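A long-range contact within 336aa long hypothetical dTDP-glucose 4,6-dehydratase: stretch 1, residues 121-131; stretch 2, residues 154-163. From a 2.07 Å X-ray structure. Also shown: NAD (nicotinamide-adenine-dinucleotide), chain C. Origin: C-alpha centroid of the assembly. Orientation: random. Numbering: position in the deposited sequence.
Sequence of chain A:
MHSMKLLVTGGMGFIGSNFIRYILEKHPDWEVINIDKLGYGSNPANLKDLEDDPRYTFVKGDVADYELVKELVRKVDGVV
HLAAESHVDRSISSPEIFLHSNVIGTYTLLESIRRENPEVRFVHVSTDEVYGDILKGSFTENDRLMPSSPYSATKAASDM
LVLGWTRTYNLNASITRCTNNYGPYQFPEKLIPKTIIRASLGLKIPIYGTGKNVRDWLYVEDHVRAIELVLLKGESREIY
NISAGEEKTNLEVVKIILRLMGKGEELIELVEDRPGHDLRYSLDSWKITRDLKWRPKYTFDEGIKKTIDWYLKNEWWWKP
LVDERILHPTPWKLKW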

# COMPACT_ATOMS: atom_id res chain seq x y z
N ARG A 121 -8.71 -13.29 -15.59
CA ARG A 121 -9.41 -12.99 -14.35
C ARG A 121 -8.42 -13.15 -13.20
O ARG A 121 -7.89 -14.24 -12.99
CB ARG A 121 -10.60 -13.95 -14.17
CG ARG A 121 -11.33 -13.82 -12.83
CD ARG A 121 -11.84 -12.40 -12.58
NE ARG A 121 -12.53 -12.31 -11.30
CZ ARG A 121 -12.67 -11.20 -10.60
NH1 ARG A 121 -12.16 -10.06 -11.05
NH2 ARG A 121 -13.32 -11.22 -9.44
N PHE A 122 -8.18 -12.07 -12.47
CA PHE A 122 -7.21 -12.07 -11.38
C PHE A 122 -7.79 -11.84 -9.98
O PHE A 122 -8.53 -10.88 -9.77
CB PHE A 122 -6.15 -11.01 -11.69
CG PHE A 122 -5.12 -10.82 -10.61
CD1 PHE A 122 -4.30 -11.86 -10.21
CD2 PHE A 122 -4.94 -9.56 -10.04
CE1 PHE A 122 -3.29 -11.65 -9.25
CE2 PHE A 122 -3.95 -9.34 -9.10
CZ PHE A 122 -3.12 -10.38 -8.70
N VAL A 123 -7.46 -12.72 -9.05
CA VAL A 123 -7.91 -12.59 -7.67
C VAL A 123 -6.67 -12.48 -6.78
O VAL A 123 -5.85 -13.40 -6.74
CB VAL A 123 -8.75 -13.79 -7.20
CG1 VAL A 123 -8.98 -13.70 -5.70
CG2 VAL A 123 -10.09 -13.82 -7.94
N HIS A 124 -6.53 -11.35 -6.10
CA HIS A 124 -5.41 -11.07 -5.20
C HIS A 124 -5.87 -11.39 -3.78
O HIS A 124 -6.80 -10.76 -3.27
CB HIS A 124 -5.04 -9.58 -5.31
CG HIS A 124 -3.89 -9.17 -4.44
ND1 HIS A 124 -2.59 -9.55 -4.69
CD2 HIS A 124 -3.85 -8.36 -3.36
CE1 HIS A 124 -1.79 -8.99 -3.80
NE2 HIS A 124 -2.53 -8.27 -2.98
N VAL A 125 -5.21 -12.37 -3.15
CA VAL A 125 -5.55 -12.77 -1.79
C VAL A 125 -4.74 -11.95 -0.76
O VAL A 125 -3.51 -11.88 -0.81
CB VAL A 125 -5.28 -14.29 -1.57
CG1 VAL A 125 -5.73 -14.70 -0.16
CG2 VAL A 125 -6.04 -15.10 -2.61
N SER A 126 -5.46 -11.33 0.17
CA SER A 126 -4.81 -10.50 1.17
C SER A 126 -5.29 -10.83 2.59
O SER A 126 -6.03 -11.81 2.78
CB SER A 126 -5.04 -9.02 0.84
OG SER A 126 -4.20 -8.17 1.59
N THR A 127 -4.92 -10.00 3.56
CA THR A 127 -5.25 -10.25 4.96
C THR A 127 -5.99 -9.17 5.75
O THR A 127 -5.91 -7.98 5.45
CB THR A 127 -3.96 -10.57 5.75
OG1 THR A 127 -4.26 -10.69 7.14
CG2 THR A 127 -2.95 -9.47 5.55
N ASP A 128 -6.68 -9.62 6.80
CA ASP A 128 -7.43 -8.72 7.68
C ASP A 128 -6.47 -7.84 8.47
O ASP A 128 -6.86 -6.82 9.04
CB ASP A 128 -8.31 -9.55 8.65
CG ASP A 128 -7.49 -10.43 9.61
OD1 ASP A 128 -6.34 -10.80 9.29
OD2 ASP A 128 -8.02 -10.76 10.69
N GLU A 129 -5.19 -8.22 8.48
CA GLU A 129 -4.19 -7.45 9.19
C GLU A 129 -3.86 -6.11 8.55
O GLU A 129 -3.28 -5.24 9.20
CB GLU A 129 -2.90 -8.26 9.37
CG GLU A 129 -3.00 -9.37 10.42
CD GLU A 129 -1.66 -10.04 10.68
OE1 GLU A 129 -0.73 -9.37 11.17
OE2 GLU A 129 -1.53 -11.24 10.37
N VAL A 130 -4.22 -5.92 7.28
CA VAL A 130 -3.92 -4.65 6.62
C VAL A 130 -4.58 -3.47 7.33
O VAL A 130 -4.05 -2.37 7.33
CB VAL A 130 -4.35 -4.64 5.14
CG1 VAL A 130 -3.46 -5.58 4.33
CG2 VAL A 130 -5.81 -5.06 5.02
N TYR A 131 -5.74 -3.72 7.94
CA TYR A 131 -6.49 -2.69 8.65
C TYR A 131 -5.98 -2.35 10.05
O TYR A 131 -6.39 -1.35 10.64
CB TYR A 131 -7.94 -3.13 8.85
CG TYR A 131 -8.72 -3.40 7.59
CD1 TYR A 131 -9.24 -2.35 6.83
CD2 TYR A 131 -8.97 -4.70 7.17
CE1 TYR A 131 -10.00 -2.60 5.69
CE2 TYR A 131 -9.73 -4.97 6.03
CZ TYR A 131 -10.24 -3.91 5.30
OH TYR A 131 -11.00 -4.15 4.18
PA NAD C . 1.80 -20.40 3.67
O1A NAD C . 2.94 -19.76 4.33
O2A NAD C . 1.29 -21.71 4.16
O5B NAD C . 2.20 -20.60 2.13
C5B NAD C . 2.66 -19.54 1.28
C4B NAD C . 3.04 -20.24 -0.03
O4B NAD C . 3.48 -19.28 -1.00
C3B NAD C . 4.21 -21.24 0.19
O3B NAD C . 3.93 -22.49 -0.46
C2B NAD C . 5.43 -20.47 -0.36
O2B NAD C . 6.52 -21.26 -0.84
C1B NAD C . 4.79 -19.62 -1.46
N9A NAD C . 5.52 -18.37 -1.76
C8A NAD C . 5.90 -17.40 -0.90
N7A NAD C . 6.54 -16.44 -1.58
C5A NAD C . 6.58 -16.78 -2.86
C6A NAD C . 7.11 -16.20 -4.04
N6A NAD C . 7.75 -15.04 -4.06
N1A NAD C . 6.93 -16.91 -5.25
C2A NAD C . 6.26 -18.14 -5.26
N3A NAD C . 5.76 -18.69 -4.15
C4A NAD C . 5.92 -18.02 -2.98
O3 NAD C . 0.60 -19.38 3.92
PN NAD C . -0.95 -19.33 3.60
O1N NAD C . -1.54 -19.20 4.96
O2N NAD C . -1.40 -20.50 2.83
O5D NAD C . -1.17 -17.89 2.88
C5D NAD C . -1.77 -17.73 1.59
C4D NAD C . -2.21 -16.25 1.44
O4D NAD C . -3.35 -15.97 2.27
C3D NAD C . -1.11 -15.26 1.80
O3D NAD C . -1.10 -14.20 0.80
C2D NAD C . -1.53 -14.73 3.20
O2D NAD C . -1.06 -13.39 3.38
C1D NAD C . -3.05 -14.85 3.12
N1N NAD C . -3.73 -15.03 4.42
C2N NAD C . -3.58 -16.22 5.20
C3N NAD C . -4.27 -16.32 6.42
C7N NAD C . -4.17 -17.58 7.31
O7N NAD C . -4.93 -17.69 8.28
N7N NAD C . -3.28 -18.52 7.02
C4N NAD C . -5.10 -15.26 6.86
C5N NAD C . -5.23 -14.10 6.08
C6N NAD C . -4.55 -13.97 4.85
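Stretch 2, residues 154-163: TKAASDMLVL

Lys-155 makes the most telling polar contact. Lys-155 NZ donates a hydrogen bond to Val-125 O at 2.9 Å and another to NAD O3D, also at 2.9 Å. The lysine thus ties the strand backbone and the cofactor ribose to the helix. One turn on in the helix, Ser-158 OG accepts a hydrogen bond from His-124 NE2 at 3.1 Å. Ser-158 OG in turn donates to Lys-155 O at 2.6 Å, within its own helix. Ser-126 OG lies 3.1 Å from both carboxylate oxygens of Asp-159, OD1 and OD2. The CA-to-CB bond of Asp-159 points sideways, but the end of its side chain comes nearer to the strand.

Stretch 2 is helical throughout, with regular i to i+4 backbone bonds. It packs on strand 121-127 in a roughly antiparallel sense. The axes cross at -143° and approach to 8.5 Å.

Alternate strand residues Phe-122, His-124 and Ser-126 point toward the helix. Val-162 CG2 sits over one face of the His-124 ring, 3.8 Å from its centroid, in a CH-pi contact. Val-162 CG2 also meets the edge of the Phe-122 ring, 3.9 Å from Phe-122 CE2. Beyond the strand, Val-130 also points toward the helix. Val-130 CG1 packs 4.0 Å from Ala-156 CB. Here the backbones come close, with Val-130 CA and Ala-156 CA 5.4 Å apart.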

# COMPACT_ATOMS: atom_id res chain seq x y z
N THR A 154 3.55 -4.69 3.74
CA THR A 154 3.88 -5.12 2.38
C THR A 154 2.64 -5.73 1.72
O THR A 154 2.45 -5.59 0.51
CB THR A 154 5.06 -6.12 2.36
OG1 THR A 154 4.78 -7.23 3.24
CG2 THR A 154 6.33 -5.43 2.82
N LYS A 155 1.80 -6.39 2.50
CA LYS A 155 0.57 -6.94 1.93
C LYS A 155 -0.30 -5.75 1.52
O LYS A 155 -0.90 -5.75 0.45
CB LYS A 155 -0.18 -7.80 2.95
CG LYS A 155 0.46 -9.15 3.24
CD LYS A 155 0.50 -10.06 2.00
CE LYS A 155 -0.91 -10.50 1.59
NZ LYS A 155 -0.90 -11.33 0.35
N ALA A 156 -0.35 -4.73 2.38
CA ALA A 156 -1.14 -3.52 2.12
C ALA A 156 -0.63 -2.81 0.88
O ALA A 156 -1.41 -2.36 0.05
CB ALA A 156 -1.09 -2.57 3.32
N ALA A 157 0.70 -2.72 0.76
CA ALA A 157 1.32 -2.09 -0.39
C ALA A 157 0.95 -2.84 -1.66
O ALA A 157 0.70 -2.21 -2.69
CB ALA A 157 2.84 -2.06 -0.22
N SER A 158 0.93 -4.17 -1.59
CA SER A 158 0.57 -4.95 -2.77
C SER A 158 -0.88 -4.70 -3.16
O SER A 158 -1.20 -4.63 -4.35
CB SER A 158 0.84 -6.46 -2.55
OG SER A 158 -0.05 -7.04 -1.62
N ASP A 159 -1.77 -4.57 -2.18
CA ASP A 159 -3.18 -4.29 -2.48
C ASP A 159 -3.28 -3.00 -3.30
O ASP A 159 -4.01 -2.93 -4.29
CB ASP A 159 -4.00 -4.10 -1.19
CG ASP A 159 -4.25 -5.41 -0.45
OD1 ASP A 159 -3.72 -6.45 -0.89
OD2 ASP A 159 -4.98 -5.39 0.56
N MET A 160 -2.56 -1.97 -2.88
CA MET A 160 -2.59 -0.68 -3.57
C MET A 160 -2.17 -0.79 -5.04
O MET A 160 -2.78 -0.16 -5.92
CB MET A 160 -1.72 0.35 -2.84
CG MET A 160 -2.19 0.70 -1.43
SD MET A 160 -3.95 1.16 -1.34
CE MET A 160 -4.70 -0.37 -0.95
N LEU A 161 -1.13 -1.58 -5.31
CA LEU A 161 -0.66 -1.75 -6.69
C LEU A 161 -1.76 -2.40 -7.52
O LEU A 161 -2.03 -1.98 -8.64
CB LEU A 161 0.61 -2.61 -6.75
CG LEU A 161 1.83 -2.09 -5.99
CD1 LEU A 161 3.01 -3.03 -6.22
CD2 LEU A 161 2.16 -0.68 -6.44
N VAL A 162 -2.41 -3.41 -6.95
CA VAL A 162 -3.48 -4.09 -7.67
C VAL A 162 -4.61 -3.12 -8.03
O VAL A 162 -5.11 -3.15 -9.15
CB VAL A 162 -4.06 -5.26 -6.86
CG1 VAL A 162 -5.28 -5.83 -7.56
CG2 VAL A 162 -3.01 -6.34 -6.71
N LEU A 163 -5.01 -2.27 -7.09
CA LEU A 163 -6.07 -1.31 -7.35
C LEU A 163 -5.67 -0.36 -8.48
O LEU A 163 -6.45 -0.10 -9.39
CB LEU A 163 -6.38 -0.51 -6.08
CG LEU A 163 -7.02 -1.29 -4.92
CD1 LEU A 163 -7.16 -0.39 -3.69
CD2 LEU A 163 -8.37 -1.82 -5.34